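Local structure of WbbZ protein (Klebsiella pneumoniae subsp. pneumoniae NTUH-K2044, 6X1L) at residues A[65-79]-A[96-110]. The protein is of uncharacterised function but belongs to the polysaccharide pyruvyl transferase family, so it probably acts in the pyruvylation of a surface polysaccharide. Residues are numbered along the deposited sequence; the frame is centred on the assembly and turned at random.
Sequences ETDILIFGGGGNLIE and FHKVIIMPSTIRGYS
Ile-100 meets two isoleucines on one face of a parallel strand pair: its CD1 touches Ile-68 CG2 at 3.7 Å, while Ile-70 lies alongside, pointing the same way, and brings its own CD1 to the same methyl. Bending at chi2 (-65°) turns Ile-70 CD1 back to this neighbour; its other branch, CG2, rests on CG of selenomethionine Met-102 (3.6 Å). Helix 6-21 covers this side, with Tyr-18 against Ile-100 and Leu-15 against Met-102. On the reverse face, Leu-69 CB sits over the centre of the Phe-96 ring, 3.6 Å from the centroid and close to the ring normal, a CH-pi contact, and Leu-69 CD2 packs beside Val-99 CG2. Further along this face Leu-77 and Ile-101 meet tip to tip through their CD1 methyls.

The axes of strand segments 67-71 and 98-102 run parallel, 22° between their directions, and are joined through helix 84-92, a beta-alpha-beta unit inside a six-stranded parallel sheet, consistent with the GT-B clan. Leu-69 is hydrogen-bonded through both N and O, to Lys-98 O and Ile-100 N, and Phe-71 likewise to Ile-100 O and Met-102 N. Past the strand the glycines 72-75 carry the chain close to 103-105; Gly-73 CA lies 3.5 Å from Pro-103 O, and Gly-74 O accepts a hydrogen bond from Thr-105 N. Ser-104 OG donates one back to Met-102 O.

Pairing resumes where Arg-107 N donates a hydrogen bond to Leu-77 O (2.9 Å) and Arg-107 O receives one from Glu-79 N. Arg-107 NH1 hydrogen-bonds Ile-106 O, from above the carbonyl plane, and Thr-129 OG1 of helix 127-135. At the solvent edge Glu-79 CB lies over the Tyr-109 ring centre, a CH-pi contact 3.6 Å from the centroid. With CG anti to the backbone N (chi1 -176°) and the chain extended beyond, Glu-79 OE2 accepts a hydrogen bond from Tyr-109 N at 2.6 Å, from above the carboxylate plane, just before helix 110-115.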
ATOM      1  N   GLU A  65      37.871  -3.743   0.752  1.00 91.01           N
ATOM      2  CA  GLU A  65      38.558  -4.212  -0.440  1.00 88.95           C
ATOM      3  C   GLU A  65      37.698  -5.079  -1.346  1.00 88.95           C
ATOM      4  O   GLU A  65      37.891  -5.049  -2.563  1.00 89.11           O
ATOM      5  CB  GLU A  65      39.818  -4.999  -0.051  1.00102.30           C
ATOM      6  CG  GLU A  65      40.687  -5.412  -1.228  1.00110.21           C
ATOM      7  CD  GLU A  65      41.858  -6.276  -0.811  1.00121.00           C
ATOM      8  OE1 GLU A  65      42.856  -6.332  -1.561  1.00126.32           O
ATOM      9  OE2 GLU A  65      41.781  -6.898   0.268  1.00125.64           O
ATOM     10  N   THR A  66      36.747  -5.837  -0.798  1.00 84.23           N
ATOM     11  CA  THR A  66      35.974  -6.785  -1.589  1.00 79.39           C
ATOM     12  C   THR A  66      34.466  -6.565  -1.538  1.00 79.36           C
ATOM     13  O   THR A  66      33.731  -7.316  -2.190  1.00 78.16           O
ATOM     14  CB  THR A  66      36.291  -8.222  -1.151  1.00 77.15           C
ATOM     15  OG1 THR A  66      36.069  -8.355   0.259  1.00 83.63           O
ATOM     16  CG2 THR A  66      37.741  -8.569  -1.468  1.00 82.35           C
ATOM     17  N   ASP A  67      33.980  -5.573  -0.797  1.00 75.44           N
ATOM     18  CA  ASP A  67      32.556  -5.271  -0.735  1.00 73.54           C
ATOM     19  C   ASP A  67      32.266  -3.987  -1.497  1.00 69.95           C
ATOM     20  O   ASP A  67      32.984  -2.992  -1.347  1.00 76.41           O
ATOM     21  CB  ASP A  67      32.073  -5.140   0.712  1.00 67.41           C
ATOM     22  CG  ASP A  67      31.967  -6.476   1.411  1.00 72.45           C
ATOM     23  OD1 ASP A  67      32.038  -7.513   0.723  1.00 72.20           O
ATOM     24  OD2 ASP A  67      31.823  -6.492   2.649  1.00 75.99           O
ATOM     25  N   ILE A  68      31.213  -4.016  -2.306  1.00 63.68           N
ATOM     26  CA  ILE A  68      30.739  -2.858  -3.051  1.00 61.24           C
ATOM     27  C   ILE A  68      29.355  -2.493  -2.533  1.00 65.00           C
ATOM     28  O   ILE A  68      28.478  -3.360  -2.431  1.00 60.71           O
ATOM     29  CB  ILE A  68      30.701  -3.142  -4.564  1.00 64.43           C
ATOM     30  CG1 ILE A  68      32.124  -3.186  -5.129  1.00 76.96           C
ATOM     31  CG2 ILE A  68      29.853  -2.106  -5.282  1.00 63.67           C
ATOM     32  CD1 ILE A  68      32.180  -3.431  -6.618  1.00 82.94           C
ATOM     33  N   LEU A  69      29.162  -1.220  -2.197  1.00 63.88           N
ATOM     34  CA  LEU A  69      27.845  -0.735  -1.806  1.00 57.16           C
ATOM     35  C   LEU A  69      27.041  -0.405  -3.057  1.00 60.87           C
ATOM     36  O   LEU A  69      27.465   0.419  -3.879  1.00 60.37           O
ATOM     37  CB  LEU A  69      27.957   0.493  -0.905  1.00 62.71           C
ATOM     38  CG  LEU A  69      26.624   1.185  -0.593  1.00 62.34           C
ATOM     39  CD1 LEU A  69      25.770   0.344   0.353  1.00 62.82           C
ATOM     40  CD2 LEU A  69      26.843   2.582  -0.028  1.00 66.98           C
ATOM     41  N   ILE A  70      25.895  -1.055  -3.209  1.00 53.27           N
ATOM     42  CA  ILE A  70      24.947  -0.740  -4.269  1.00 52.87           C
ATOM     43  C   ILE A  70      23.926   0.205  -3.650  1.00 56.85           C
ATOM     44  O   ILE A  70      23.104  -0.205  -2.823  1.00 49.42           O
ATOM     45  CB  ILE A  70      24.284  -1.995  -4.839  1.00 57.63           C
ATOM     46  CG1 ILE A  70      25.335  -3.032  -5.232  1.00 53.94           C
ATOM     47  CG2 ILE A  70      23.398  -1.638  -6.022  1.00 56.22           C
ATOM     48  CD1 ILE A  70      26.242  -2.601  -6.376  1.00 59.13           C
ATOM     49  N   PHE A  71      23.986   1.478  -4.027  1.00 55.10           N
ATOM     50  CA  PHE A  71      23.036   2.461  -3.524  1.00 55.02           C
ATOM     51  C   PHE A  71      21.868   2.555  -4.497  1.00 55.78           C
ATOM     52  O   PHE A  71      22.062   2.893  -5.671  1.00 46.84           O
ATOM     53  CB  PHE A  71      23.695   3.823  -3.325  1.00 59.77           C
ATOM     54  CG  PHE A  71      22.806   4.822  -2.647  1.00 71.32           C
ATOM     55  CD1 PHE A  71      22.433   4.646  -1.324  1.00 81.58           C
ATOM     56  CD2 PHE A  71      22.333   5.927  -3.331  1.00 76.03           C
ATOM     57  CE1 PHE A  71      21.608   5.558  -0.695  1.00 90.67           C
ATOM     58  CE2 PHE A  71      21.508   6.843  -2.708  1.00 83.90           C
ATOM     59  CZ  PHE A  71      21.144   6.658  -1.389  1.00 92.37           C
ATOM     60  N   GLY A  72      20.663   2.266  -4.005  1.00 53.04           N
ATOM     61  CA  GLY A  72      19.513   2.164  -4.885  1.00 49.70           C
ATOM     62  C   GLY A  72      19.239   3.457  -5.628  1.00 51.78           C
ATOM     63  O   GLY A  72      19.562   4.551  -5.163  1.00 61.53           O
ATOM     64  N   GLY A  73      18.638   3.317  -6.804  1.00 50.19           N
ATOM     65  CA  GLY A  73      18.360   4.466  -7.640  1.00 51.75           C
ATOM     66  C   GLY A  73      17.307   5.375  -7.039  1.00 55.34           C
ATOM     67  O   GLY A  73      16.622   5.043  -6.074  1.00 56.76           O
ATOM     68  N   GLY A  74      17.182   6.552  -7.628  1.00 54.08           N
ATOM     69  CA  GLY A  74      16.187   7.509  -7.195  1.00 53.15           C
ATOM     70  C   GLY A  74      16.661   8.924  -7.452  1.00 53.29           C
ATOM     71  O   GLY A  74      17.628   9.158  -8.172  1.00 52.34           O
ATOM     72  N   GLY A  75      15.953   9.865  -6.837  1.00 50.33           N
ATOM     73  CA  GLY A  75      16.253  11.271  -6.989  1.00 51.67           C
ATOM     74  C   GLY A  75      16.419  11.972  -5.660  1.00 51.56           C
ATOM     75  O   GLY A  75      15.985  13.116  -5.496  1.00 52.99           O
ATOM     76  N   ASN A  76      17.056  11.299  -4.701  1.00 48.31           N
ATOM     77  CA  ASN A  76      17.246  11.898  -3.386  1.00 57.94           C
ATOM     78  C   ASN A  76      18.467  12.812  -3.337  1.00 57.20           C
ATOM     79  O   ASN A  76      18.507  13.744  -2.524  1.00 57.88           O
ATOM     80  CB  ASN A  76      17.359  10.804  -2.323  1.00 56.40           C
ATOM     81  CG  ASN A  76      17.234  11.348  -0.916  1.00 68.86           C
ATOM     82  OD1 ASN A  76      18.227  11.723  -0.294  1.00 73.32           O
ATOM     83  ND2 ASN A  76      16.005  11.389  -0.403  1.00 69.65           N
ATOM     84  N   LEU A  77      19.461  12.575  -4.195  1.00 56.00           N
ATOM     85  CA  LEU A  77      20.707  13.345  -4.176  1.00 58.23           C
ATOM     86  C   LEU A  77      20.508  14.681  -4.894  1.00 59.75           C
ATOM     87  O   LEU A  77      21.022  14.930  -5.987  1.00 55.81           O
ATOM     88  CB  LEU A  77      21.836  12.543  -4.808  1.00 52.47           C
ATOM     89  CG  LEU A  77      22.193  11.242  -4.093  1.00 56.33           C
ATOM     90  CD1 LEU A  77      23.319  10.521  -4.811  1.00 61.28           C
ATOM     91  CD2 LEU A  77      22.565  11.533  -2.653  1.00 59.70           C
ATOM     92  N   ILE A  78      19.751  15.561  -4.244  1.00 54.02           N
ATOM     93  CA  ILE A  78      19.442  16.881  -4.783  1.00 57.05           C
ATOM     94  C   ILE A  78      19.786  17.918  -3.725  1.00 58.82           C
ATOM     95  O   ILE A  78      19.034  18.096  -2.757  1.00 57.26           O
ATOM     96  CB  ILE A  78      17.978  17.004  -5.216  1.00 59.85           C
ATOM     97  CG1 ILE A  78      17.703  16.054  -6.384  1.00 63.13           C
ATOM     98  CG2 ILE A  78      17.662  18.445  -5.599  1.00 52.60           C
ATOM     99  CD1 ILE A  78      16.289  16.103  -6.891  1.00 73.24           C
ATOM    100  N   GLU A  79      20.906  18.614  -3.918  1.00 53.93           N
ATOM    101  CA  GLU A  79      21.355  19.609  -2.952  1.00 62.17           C
ATOM    102  C   GLU A  79      20.356  20.756  -2.869  1.00 67.75           C
ATOM    103  O   GLU A  79      19.839  21.232  -3.883  1.00 67.99           O
ATOM    104  CB  GLU A  79      22.742  20.127  -3.340  1.00 56.28           C
ATOM    105  CG  GLU A  79      23.340  21.106  -2.351  1.00 64.10           C
ATOM    106  CD  GLU A  79      24.796  21.413  -2.643  1.00 72.56           C
ATOM    107  OE1 GLU A  79      25.468  21.981  -1.758  1.00 78.27           O
ATOM    108  OE2 GLU A  79      25.267  21.081  -3.753  1.00 70.73           O
ATOM    109  N   PHE A  96      33.532   0.585   2.033  1.00 75.11           N
ATOM    110  CA  PHE A  96      33.448  -0.275   0.863  1.00 73.32           C
ATOM    111  C   PHE A  96      34.567   0.026  -0.129  1.00 79.07           C
ATOM    112  O   PHE A  96      35.200   1.085  -0.092  1.00 75.62           O
ATOM    113  CB  PHE A  96      32.085  -0.124   0.174  1.00 70.39           C
ATOM    114  CG  PHE A  96      30.918  -0.426   1.075  1.00 69.78           C
ATOM    115  CD1 PHE A  96      30.296   0.585   1.791  1.00 69.44           C
ATOM    116  CD2 PHE A  96      30.452  -1.723   1.217  1.00 70.75           C
ATOM    117  CE1 PHE A  96      29.223   0.309   2.625  1.00 70.81           C
ATOM    118  CE2 PHE A  96      29.380  -2.005   2.051  1.00 73.96           C
ATOM    119  CZ  PHE A  96      28.768  -0.986   2.755  1.00 71.00           C
ATOM    120  N   HIS A  97      34.801  -0.940  -1.021  1.00 75.43           N
ATOM    121  CA  HIS A  97      35.788  -0.763  -2.082  1.00 75.55           C
ATOM    122  C   HIS A  97      35.298   0.233  -3.126  1.00 77.87           C
ATOM    123  O   HIS A  97      36.066   1.086  -3.590  1.00 69.16           O
ATOM    124  CB  HIS A  97      36.100  -2.114  -2.726  1.00 81.03           C
ATOM    125  CG  HIS A  97      37.050  -2.036  -3.880  1.00 88.78           C
ATOM    126  ND1 HIS A  97      36.643  -2.173  -5.189  1.00 88.03           N
ATOM    127  CD2 HIS A  97      38.391  -1.845  -3.922  1.00 88.82           C
ATOM    128  CE1 HIS A  97      37.689  -2.065  -5.989  1.00 82.83           C
ATOM    129  NE2 HIS A  97      38.761  -1.865  -5.244  1.00 88.36           N
ATOM    130  N   LYS A  98      34.026   0.134  -3.506  1.00 66.47           N
ATOM    131  CA  LYS A  98      33.394   1.046  -4.447  1.00 63.29           C
ATOM    132  C   LYS A  98      31.976   1.326  -3.973  1.00 63.80           C
ATOM    133  O   LYS A  98      31.399   0.564  -3.194  1.00 62.18           O
ATOM    134  CB  LYS A  98      33.342   0.473  -5.870  1.00 62.23           C
ATOM    135  CG  LYS A  98      34.688   0.235  -6.521  1.00 68.44           C
ATOM    136  CD  LYS A  98      35.393   1.543  -6.802  1.00 71.63           C
ATOM    137  CE  LYS A  98      36.702   1.310  -7.535  1.00 72.78           C
ATOM    138  NZ  LYS A  98      37.423   2.591  -7.744  1.00 79.38           N
ATOM    139  N   VAL A  99      31.417   2.429  -4.457  1.00 59.15           N
ATOM    140  CA  VAL A  99      30.007   2.743  -4.266  1.00 64.23           C
ATOM    141  C   VAL A  99      29.387   2.894  -5.645  1.00 63.78           C
ATOM    142  O   VAL A  99      29.767   3.787  -6.415  1.00 62.36           O
ATOM    143  CB  VAL A  99      29.796   4.004  -3.418  1.00 65.60           C
ATOM    144  CG1 VAL A  99      28.353   4.482  -3.540  1.00 64.34           C
ATOM    145  CG2 VAL A  99      30.125   3.712  -1.965  1.00 64.15           C
ATOM    146  N   ILE A 100      28.442   2.016  -5.964  1.00 60.82           N
ATOM    147  CA  ILE A 100      27.729   2.047  -7.233  1.00 52.05           C
ATOM    148  C   ILE A 100      26.387   2.724  -7.001  1.00 58.47           C
ATOM    149  O   ILE A 100      25.556   2.228  -6.229  1.00 55.38           O
ATOM    150  CB  ILE A 100      27.542   0.637  -7.811  1.00 60.35           C
ATOM    151  CG1 ILE A 100      28.896  -0.001  -8.120  1.00 72.63           C
ATOM    152  CG2 ILE A 100      26.680   0.691  -9.061  1.00 67.99           C
ATOM    153  CD1 ILE A 100      28.789  -1.390  -8.703  1.00 77.57           C
ATOM    154  N   ILE A 101      26.175   3.856  -7.664  1.00 54.35           N
ATOM    155  CA  ILE A 101      24.911   4.575  -7.581  1.00 63.85           C
ATOM    156  C   ILE A 101      24.038   4.107  -8.739  1.00 61.22           C
ATOM    157  O   ILE A 101      24.330   4.392  -9.902  1.00 57.36           O
ATOM    158  CB  ILE A 101      25.122   6.093  -7.611  1.00 66.12           C
ATOM    159  CG1 ILE A 101      25.936   6.533  -6.391  1.00 66.91           C
ATOM    160  CG2 ILE A 101      23.783   6.815  -7.660  1.00 68.15           C
ATOM    161  CD1 ILE A 101      26.154   8.028  -6.301  1.00 68.30           C
HETATM  162  N   MSE A 102      22.974   3.375  -8.421  1.00 59.62           N
HETATM  163  CA  MSE A 102      22.044   2.875  -9.434  1.00 56.24           C
HETATM  164  C   MSE A 102      21.347   4.061 -10.125  1.00 46.75           C
HETATM  165  O   MSE A 102      21.358   5.165  -9.579  1.00 51.91           O
HETATM  166  CB  MSE A 102      21.049   1.904  -8.782  1.00 52.25           C
HETATM  167  CG  MSE A 102      21.732   0.676  -8.186  1.00 52.96           C
HETATM  168 SE   MSE A 102      22.622  -0.469  -9.521  0.53 55.83          SE
HETATM  169  CE  MSE A 102      21.070  -1.592  -9.955  1.00 64.56           C
ATOM    170  N   PRO A 103      20.765   3.842 -11.332  1.00 51.21           N
ATOM    171  CA  PRO A 103      20.295   4.974 -12.155  1.00 54.18           C
ATOM    172  C   PRO A 103      19.556   6.061 -11.392  1.00 54.23           C
ATOM    173  O   PRO A 103      18.462   5.833 -10.861  1.00 51.87           O
ATOM    174  CB  PRO A 103      19.377   4.292 -13.175  1.00 56.91           C
ATOM    175  CG  PRO A 103      20.016   2.959 -13.373  1.00 49.80           C
ATOM    176  CD  PRO A 103      20.553   2.553 -12.022  1.00 49.79           C
ATOM    177  N   SER A 104      20.146   7.255 -11.344  1.00 49.27           N
ATOM    178  CA  SER A 104      19.690   8.294 -10.433  1.00 51.27           C
ATOM    179  C   SER A 104      19.655   9.653 -11.118  1.00 55.50           C
ATOM    180  O   SER A 104      20.298   9.884 -12.147  1.00 53.25           O
ATOM    181  CB  SER A 104      20.583   8.372  -9.188  1.00 47.19           C
ATOM    182  OG  SER A 104      20.461   7.198  -8.402  1.00 54.95           O
ATOM    183  N   THR A 105      18.879  10.550 -10.515  1.00 53.17           N
ATOM    184  CA  THR A 105      18.872  11.968 -10.844  1.00 53.87           C
ATOM    185  C   THR A 105      19.629  12.693  -9.740  1.00 60.23           C
ATOM    186  O   THR A 105      19.272  12.581  -8.563  1.00 53.15           O
ATOM    187  CB  THR A 105      17.443  12.502 -10.971  1.00 57.25           C
ATOM    188  OG1 THR A 105      16.864  12.047 -12.203  1.00 53.81           O
ATOM    189  CG2 THR A 105      17.424  14.026 -10.937  1.00 55.00           C
ATOM    190  N   ILE A 106      20.684  13.413 -10.118  1.00 54.76           N
ATOM    191  CA  ILE A 106      21.586  14.063  -9.175  1.00 53.58           C
ATOM    192  C   ILE A 106      21.644  15.545  -9.513  1.00 57.92           C
ATOM    193  O   ILE A 106      21.778  15.915 -10.685  1.00 61.08           O
ATOM    194  CB  ILE A 106      22.992  13.436  -9.222  1.00 57.85           C
ATOM    195  CG1 ILE A 106      22.922  11.942  -8.900  1.00 59.33           C
ATOM    196  CG2 ILE A 106      23.933  14.149  -8.266  1.00 47.54           C
ATOM    197  CD1 ILE A 106      24.241  11.225  -9.079  1.00 61.63           C
ATOM    198  N   ARG A 107      21.540  16.392  -8.493  1.00 55.72           N
ATOM    199  CA  ARG A 107      21.633  17.838  -8.663  1.00 53.11           C
ATOM    200  C   ARG A 107      22.543  18.389  -7.579  1.00 56.08           C
ATOM    201  O   ARG A 107      22.289  18.179  -6.389  1.00 58.68           O
ATOM    202  CB  ARG A 107      20.254  18.501  -8.591  1.00 59.73           C
ATOM    203  CG  ARG A 107      19.263  18.029  -9.649  1.00 58.05           C
ATOM    204  CD  ARG A 107      19.656  18.505 -11.044  1.00 57.97           C
ATOM    205  NE  ARG A 107      18.643  18.158 -12.036  1.00 49.69           N
ATOM    206  CZ  ARG A 107      18.684  17.071 -12.800  1.00 57.03           C
ATOM    207  NH1 ARG A 107      19.700  16.224 -12.700  1.00 47.87           N
ATOM    208  NH2 ARG A 107      17.707  16.830 -13.667  1.00 50.70           N
ATOM    209  N   GLY A 108      23.600  19.089  -7.988  1.00 53.77           N
ATOM    210  CA  GLY A 108      24.479  19.670  -6.997  1.00 52.54           C
ATOM    211  C   GLY A 108      25.319  18.610  -6.305  1.00 56.85           C
ATOM    212  O   GLY A 108      25.635  17.557  -6.871  1.00 55.51           O
ATOM    213  N   TYR A 109      25.674  18.896  -5.050  1.00 57.41           N
ATOM    214  CA  TYR A 109      26.594  18.057  -4.282  1.00 56.40           C
ATOM    215  C   TYR A 109      27.892  17.823  -5.052  1.00 63.10           C
ATOM    216  O   TYR A 109      28.428  16.713  -5.098  1.00 62.91           O
ATOM    217  CB  TYR A 109      25.936  16.733  -3.896  1.00 60.60           C
ATOM    218  CG  TYR A 109      24.836  16.870  -2.863  1.00 60.08           C
ATOM    219  CD1 TYR A 109      24.993  17.701  -1.761  1.00 65.03           C
ATOM    220  CD2 TYR A 109      23.640  16.176  -2.995  1.00 62.26           C
ATOM    221  CE1 TYR A 109      23.989  17.831  -0.813  1.00 72.82           C
ATOM    222  CE2 TYR A 109      22.632  16.299  -2.051  1.00 64.88           C
ATOM    223  CZ  TYR A 109      22.814  17.129  -0.965  1.00 66.61           C
ATOM    224  OH  TYR A 109      21.818  17.257  -0.025  1.00 78.32           O
ATOM    225  N   SER A 110      28.405  18.892  -5.668  1.00 62.01           N
ATOM    226  CA  SER A 110      29.614  18.767  -6.476  1.00 64.63           C
ATOM    227  C   SER A 110      30.821  18.387  -5.630  1.00 65.47           C
ATOM    228  O   SER A 110      31.710  17.675  -6.111  1.00 69.32           O
ATOM    229  CB  SER A 110      29.877  20.067  -7.235  1.00 62.99           C
ATOM    230  OG  SER A 110      29.896  21.184  -6.364  1.00 63.25           O
TER